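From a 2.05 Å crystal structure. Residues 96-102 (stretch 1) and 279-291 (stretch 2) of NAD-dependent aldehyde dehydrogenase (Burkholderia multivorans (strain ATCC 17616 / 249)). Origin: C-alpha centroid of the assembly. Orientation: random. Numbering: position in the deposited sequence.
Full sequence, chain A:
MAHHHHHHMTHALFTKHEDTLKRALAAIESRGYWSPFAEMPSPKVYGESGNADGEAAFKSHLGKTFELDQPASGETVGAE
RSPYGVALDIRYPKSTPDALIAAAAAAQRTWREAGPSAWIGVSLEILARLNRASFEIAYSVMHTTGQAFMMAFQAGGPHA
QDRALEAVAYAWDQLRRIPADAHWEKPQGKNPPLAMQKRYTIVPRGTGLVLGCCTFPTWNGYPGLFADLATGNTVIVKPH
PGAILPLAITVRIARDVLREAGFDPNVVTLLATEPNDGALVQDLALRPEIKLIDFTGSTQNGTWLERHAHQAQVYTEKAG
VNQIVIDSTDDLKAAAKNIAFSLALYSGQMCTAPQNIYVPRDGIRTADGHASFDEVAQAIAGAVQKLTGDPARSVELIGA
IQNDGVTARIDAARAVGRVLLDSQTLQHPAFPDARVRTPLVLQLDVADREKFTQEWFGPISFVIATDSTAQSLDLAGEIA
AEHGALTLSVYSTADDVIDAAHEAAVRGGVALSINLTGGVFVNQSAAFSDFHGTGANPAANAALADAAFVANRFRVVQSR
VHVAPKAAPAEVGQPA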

ATOM      1  N   THR A  96       6.138 -27.178  12.952  1.00 29.53           N
ATOM      2  CA  THR A  96       4.812 -26.603  13.074  1.00 35.77           C
ATOM      3  C   THR A  96       4.845 -25.112  12.790  1.00 36.80           C
ATOM      4  O   THR A  96       5.884 -24.459  12.936  1.00 31.96           O
ATOM      5  CB  THR A  96       4.252 -26.844  14.469  1.00 32.77           C
ATOM      6  OG1 THR A  96       5.032 -26.122  15.429  1.00 31.16           O
ATOM      7  CG2 THR A  96       4.247 -28.328  14.796  1.00 32.83           C
ATOM      8  N   PRO A  97       3.714 -24.543  12.368  1.00 30.71           N
ATOM      9  CA  PRO A  97       3.627 -23.076  12.288  1.00 29.91           C
ATOM     10  C   PRO A  97       4.025 -22.400  13.587  1.00 27.97           C
ATOM     11  O   PRO A  97       4.755 -21.404  13.571  1.00 30.97           O
ATOM     12  CB  PRO A  97       2.147 -22.836  11.950  1.00 29.83           C
ATOM     13  CG  PRO A  97       1.735 -24.062  11.199  1.00 28.60           C
ATOM     14  CD  PRO A  97       2.534 -25.211  11.773  1.00 27.82           C
ATOM     15  N   ASP A  98       3.553 -22.937  14.716  1.00 23.77           N
ATOM     16  CA  ASP A  98       3.909 -22.419  16.031  1.00 29.70           C
ATOM     17  C   ASP A  98       5.418 -22.305  16.215  1.00 31.45           C
ATOM     18  O   ASP A  98       5.935 -21.242  16.580  1.00 32.53           O
ATOM     19  CB  ASP A  98       3.322 -23.345  17.087  1.00 44.22           C
ATOM     20  CG  ASP A  98       2.560 -22.604  18.128  1.00 59.97           C
ATOM     21  OD1 ASP A  98       3.210 -22.049  19.034  1.00 68.06           O
ATOM     22  OD2 ASP A  98       1.316 -22.558  18.020  1.00 66.54           O
ATOM     23  N   ALA A  99       6.138 -23.401  15.973  1.00 29.45           N
ATOM     24  CA  ALA A  99       7.588 -23.402  16.162  1.00 28.86           C
ATOM     25  C   ALA A  99       8.277 -22.417  15.223  1.00 28.47           C
ATOM     26  O   ALA A  99       9.227 -21.735  15.619  1.00 26.37           O
ATOM     27  CB  ALA A  99       8.142 -24.811  15.959  1.00 26.12           C
ATOM     28  N   LEU A 100       7.817 -22.321  13.972  1.00 24.25           N
ATOM     29  CA  LEU A 100       8.506 -21.440  13.034  1.00 28.84           C
ATOM     30  C   LEU A 100       8.188 -19.982  13.323  1.00 26.85           C
ATOM     31  O   LEU A 100       9.043 -19.111  13.150  1.00 26.55           O
ATOM     32  CB  LEU A 100       8.149 -21.800  11.591  1.00 25.13           C
ATOM     33  CG  LEU A 100       8.574 -23.180  11.095  1.00 24.37           C
ATOM     34  CD1 LEU A 100       8.252 -23.294   9.594  1.00 22.40           C
ATOM     35  CD2 LEU A 100      10.060 -23.440  11.332  1.00 23.12           C
ATOM     36  N   ILE A 101       6.962 -19.688  13.755  1.00 28.69           N
ATOM     37  CA  ILE A 101       6.656 -18.325  14.177  1.00 24.84           C
ATOM     38  C   ILE A 101       7.537 -17.918  15.361  1.00 21.54           C
ATOM     39  O   ILE A 101       8.055 -16.791  15.408  1.00 21.81           O
ATOM     40  CB  ILE A 101       5.163 -18.190  14.512  1.00 23.80           C
ATOM     41  CG1 ILE A 101       4.329 -18.148  13.224  1.00 26.85           C
ATOM     42  CG2 ILE A 101       4.917 -16.956  15.385  1.00 26.99           C
ATOM     43  CD1 ILE A 101       2.846 -18.176  13.477  1.00 24.20           C
ATOM     44  N   ALA A 102       7.726 -18.818  16.331  1.00 23.85           N
ATOM     45  CA  ALA A 102       8.605 -18.478  17.467  1.00 28.44           C
ATOM     46  C   ALA A 102      10.046 -18.278  17.004  1.00 28.95           C
ATOM     47  O   ALA A 102      10.730 -17.347  17.452  1.00 29.00           O
ATOM     48  CB  ALA A 102       8.542 -19.550  18.558  1.00 23.73           C
ATOM     49  N   ALA A 279      -6.522 -26.030   5.685  1.00 30.27           N
ATOM     50  CA  ALA A 279      -6.863 -25.608   7.047  1.00 34.85           C
ATOM     51  C   ALA A 279      -5.630 -25.142   7.815  1.00 29.06           C
ATOM     52  O   ALA A 279      -5.693 -24.164   8.564  1.00 31.19           O
ATOM     53  CB  ALA A 279      -7.568 -26.740   7.794  1.00 32.56           C
ATOM     54  N   LEU A 280      -4.512 -25.856   7.677  1.00 35.96           N
ATOM     55  CA  LEU A 280      -3.275 -25.414   8.317  1.00 33.14           C
ATOM     56  C   LEU A 280      -2.895 -24.017   7.839  1.00 32.37           C
ATOM     57  O   LEU A 280      -2.475 -23.169   8.635  1.00 29.90           O
ATOM     58  CB  LEU A 280      -2.159 -26.422   8.031  1.00 37.52           C
ATOM     59  CG  LEU A 280      -0.796 -26.317   8.710  1.00 43.72           C
ATOM     60  CD1 LEU A 280      -0.048 -27.616   8.564  1.00 48.15           C
ATOM     61  CD2 LEU A 280       0.036 -25.227   8.096  1.00 48.09           C
ATOM     62  N   VAL A 281      -3.040 -23.761   6.536  1.00 28.38           N
ATOM     63  CA  VAL A 281      -2.639 -22.472   5.983  1.00 28.49           C
ATOM     64  C   VAL A 281      -3.569 -21.370   6.470  1.00 25.62           C
ATOM     65  O   VAL A 281      -3.121 -20.263   6.791  1.00 28.11           O
ATOM     66  CB  VAL A 281      -2.591 -22.554   4.448  1.00 33.54           C
ATOM     67  CG1 VAL A 281      -2.388 -21.173   3.833  1.00 30.33           C
ATOM     68  CG2 VAL A 281      -1.467 -23.485   4.035  1.00 34.15           C
ATOM     69  N   GLN A 282      -4.875 -21.643   6.524  1.00 27.81           N
ATOM     70  CA  GLN A 282      -5.806 -20.660   7.074  1.00 32.15           C
ATOM     71  C   GLN A 282      -5.422 -20.269   8.498  1.00 35.70           C
ATOM     72  O   GLN A 282      -5.402 -19.080   8.845  1.00 30.87           O
ATOM     73  CB  GLN A 282      -7.230 -21.208   7.070  1.00 36.91           C
ATOM     74  CG  GLN A 282      -7.929 -21.210   5.751  1.00 37.57           C
ATOM     75  CD  GLN A 282      -9.337 -21.729   5.909  1.00 44.88           C
ATOM     76  OE1 GLN A 282      -9.841 -21.857   7.033  1.00 44.80           O
ATOM     77  NE2 GLN A 282      -9.990 -22.007   4.794  1.00 45.46           N
ATOM     78  N   ASP A 283      -5.134 -21.266   9.341  1.00 36.23           N
ATOM     79  CA  ASP A 283      -4.757 -20.983  10.724  1.00 36.00           C
ATOM     80  C   ASP A 283      -3.488 -20.154  10.779  1.00 29.76           C
ATOM     81  O   ASP A 283      -3.402 -19.192  11.547  1.00 27.60           O
ATOM     82  CB  ASP A 283      -4.571 -22.283  11.506  1.00 39.59           C
ATOM     83  CG  ASP A 283      -5.878 -23.003  11.759  1.00 45.20           C
ATOM     84  OD1 ASP A 283      -6.949 -22.400  11.504  1.00 45.69           O
ATOM     85  OD2 ASP A 283      -5.829 -24.169  12.211  1.00 52.07           O
ATOM     86  N   LEU A 284      -2.497 -20.513   9.960  1.00 28.15           N
ATOM     87  CA  LEU A 284      -1.257 -19.746   9.905  1.00 30.47           C
ATOM     88  C   LEU A 284      -1.498 -18.324   9.402  1.00 33.48           C
ATOM     89  O   LEU A 284      -0.990 -17.357   9.981  1.00 26.88           O
ATOM     90  CB  LEU A 284      -0.252 -20.476   9.006  1.00 28.84           C
ATOM     91  CG  LEU A 284       1.083 -19.786   8.761  1.00 29.11           C
ATOM     92  CD1 LEU A 284       1.765 -19.465  10.105  1.00 32.81           C
ATOM     93  CD2 LEU A 284       1.967 -20.677   7.918  1.00 32.45           C
ATOM     94  N   ALA A 285      -2.297 -18.175   8.339  1.00 31.68           N
ATOM     95  CA  ALA A 285      -2.522 -16.860   7.756  1.00 21.32           C
ATOM     96  C   ALA A 285      -3.214 -15.908   8.717  1.00 28.45           C
ATOM     97  O   ALA A 285      -3.069 -14.688   8.566  1.00 29.59           O
ATOM     98  CB  ALA A 285      -3.348 -16.984   6.474  1.00 25.39           C
ATOM     99  N   LEU A 286      -3.949 -16.428   9.706  1.00 25.67           N
ATOM    100  CA  LEU A 286      -4.654 -15.592  10.666  1.00 27.38           C
ATOM    101  C   LEU A 286      -3.843 -15.305  11.938  1.00 32.46           C
ATOM    102  O   LEU A 286      -4.331 -14.575  12.808  1.00 29.22           O
ATOM    103  CB  LEU A 286      -5.986 -16.256  11.057  1.00 29.20           C
ATOM    104  CG  LEU A 286      -7.017 -16.476   9.934  1.00 30.53           C
ATOM    105  CD1 LEU A 286      -8.376 -16.867  10.479  1.00 29.20           C
ATOM    106  CD2 LEU A 286      -7.143 -15.228   9.089  1.00 25.93           C
ATOM    107  N   ARG A 287      -2.623 -15.835  12.077  1.00 26.85           N
ATOM    108  CA  ARG A 287      -1.867 -15.592  13.317  1.00 33.05           C
ATOM    109  C   ARG A 287      -1.509 -14.115  13.447  1.00 31.14           C
ATOM    110  O   ARG A 287      -1.127 -13.480  12.460  1.00 26.49           O
ATOM    111  CB  ARG A 287      -0.583 -16.427  13.371  1.00 26.19           C
ATOM    112  CG  ARG A 287      -0.807 -17.904  13.616  1.00 33.21           C
ATOM    113  CD  ARG A 287      -1.169 -18.131  15.079  1.00 39.37           C
ATOM    114  NE  ARG A 287      -0.044 -17.809  15.974  1.00 38.48           N
ATOM    115  CZ  ARG A 287       0.839 -18.705  16.422  1.00 44.41           C
ATOM    116  NH1 ARG A 287       0.736 -19.977  16.055  1.00 42.83           N
ATOM    117  NH2 ARG A 287       1.831 -18.334  17.235  1.00 42.33           N
ATOM    118  N   PRO A 288      -1.614 -13.542  14.646  1.00 28.57           N
ATOM    119  CA  PRO A 288      -1.289 -12.116  14.798  1.00 25.15           C
ATOM    120  C   PRO A 288       0.144 -11.795  14.447  1.00 24.15           C
ATOM    121  O   PRO A 288       0.428 -10.645  14.084  1.00 25.32           O
ATOM    122  CB  PRO A 288      -1.594 -11.825  16.278  1.00 32.58           C
ATOM    123  CG  PRO A 288      -1.785 -13.150  16.930  1.00 36.11           C
ATOM    124  CD  PRO A 288      -2.239 -14.102  15.850  1.00 33.19           C
ATOM    125  N   GLU A 289       1.054 -12.776  14.521  1.00 23.45           N
ATOM    126  CA  GLU A 289       2.453 -12.532  14.183  1.00 23.82           C
ATOM    127  C   GLU A 289       2.682 -12.400  12.687  1.00 28.34           C
ATOM    128  O   GLU A 289       3.694 -11.827  12.273  1.00 26.26           O
ATOM    129  CB  GLU A 289       3.340 -13.669  14.716  1.00 30.25           C
ATOM    130  CG  GLU A 289       3.327 -13.864  16.246  1.00 32.18           C
ATOM    131  CD  GLU A 289       2.270 -14.866  16.722  1.00 36.90           C
ATOM    132  OE1 GLU A 289       1.312 -15.176  15.975  1.00 34.72           O
ATOM    133  OE2 GLU A 289       2.416 -15.377  17.844  1.00 36.70           O
ATOM    134  N   ILE A 290       1.771 -12.904  11.860  1.00 26.70           N
ATOM    135  CA  ILE A 290       1.948 -12.836  10.414  1.00 20.17           C
ATOM    136  C   ILE A 290       1.442 -11.465   9.962  1.00 24.10           C
ATOM    137  O   ILE A 290       0.246 -11.174  10.038  1.00 24.60           O
ATOM    138  CB  ILE A 290       1.209 -13.982   9.716  1.00 29.12           C
ATOM    139  CG1 ILE A 290       1.771 -15.321  10.203  1.00 23.62           C
ATOM    140  CG2 ILE A 290       1.298 -13.856   8.176  1.00 25.73           C
ATOM    141  CD1 ILE A 290       3.246 -15.512   9.854  1.00 22.04           C
ATOM    142  N   LYS A 291       2.362 -10.604   9.527  1.00 22.19           N
ATOM    143  CA  LYS A 291       2.030  -9.229   9.178  1.00 24.32           C
ATOM    144  C   LYS A 291       1.994  -8.979   7.683  1.00 29.87           C
ATOM    145  O   LYS A 291       1.439  -7.958   7.256  1.00 28.18           O
ATOM    146  CB  LYS A 291       3.046  -8.256   9.801  1.00 23.12           C
ATOM    147  CG  LYS A 291       3.104  -8.318  11.318  1.00 27.84           C
ATOM    148  CD  LYS A 291       1.778  -7.902  11.890  1.00 34.53           C
ATOM    149  CE  LYS A 291       1.900  -7.678  13.381  1.00 44.48           C
ATOM    150  NZ  LYS A 291       0.557  -7.484  13.973  1.00 56.93           N
TER
HETATM  151  O   HOH W   1       4.616 -19.343  18.204  1.00 28.28           O

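The guanidinium of Arg 287 is shared between two acids and an aliphatic side chain. Ile 101 CD1 lies over one of its faces, 3.6 Å from Arg 287 CZ, while Glu 289, two residues further on, engages it through both carboxylate oxygens: Arg 287 NE to Glu 289 OE1 is 3.0 Å and Arg 287 NH2 to Glu 289 OE2 is 3.1 Å. This paired salt bridge within stretch 2 uses NE and NH2, while NH1 points to stretch 1. There Arg 287 NH1 meets Asp 98 OD2 at 3.3 Å, a salt bridge whose hydrogen bond is weak, with an angle of 135°. A water reinforces the crossing: it donates to Asp 98 O (2.8 Å) and Asp 98 OD1 (3.2 Å) and accepts from Arg 287 NH2 (3.1 Å). Three successive m rotamers fold the arginine chain into this position, and the type I turn from Arg 287 to Ile 290 keeps Glu 289 close by.

The rest of the contact is mostly apolar. Ile 101, buried and pointing toward stretch 2, is covered most, by 106 Å² of the 358 Å² total. Its extended CG1-CD1 arm brings CD1 to 3.8 Å from Leu 284 CD1, and its CG2 rests 3.6 Å from Glu 289 CG. One turn earlier, Pro 97 places its compact ring against two leucines, with CG 3.7 Å from Leu 280 CD2 and CB 3.9 Å from Leu 284 CD1. Both leucines leave their backbone sideways, yet their branched ends come nearer. The helix axes approach to 11.3 Å at closest, inclined at 33°, a gap these side chains bridge. Thr 96 touches nothing in stretch 2; its OG1 caps the helix by accepting from Ala 99 N at 3.0 Å.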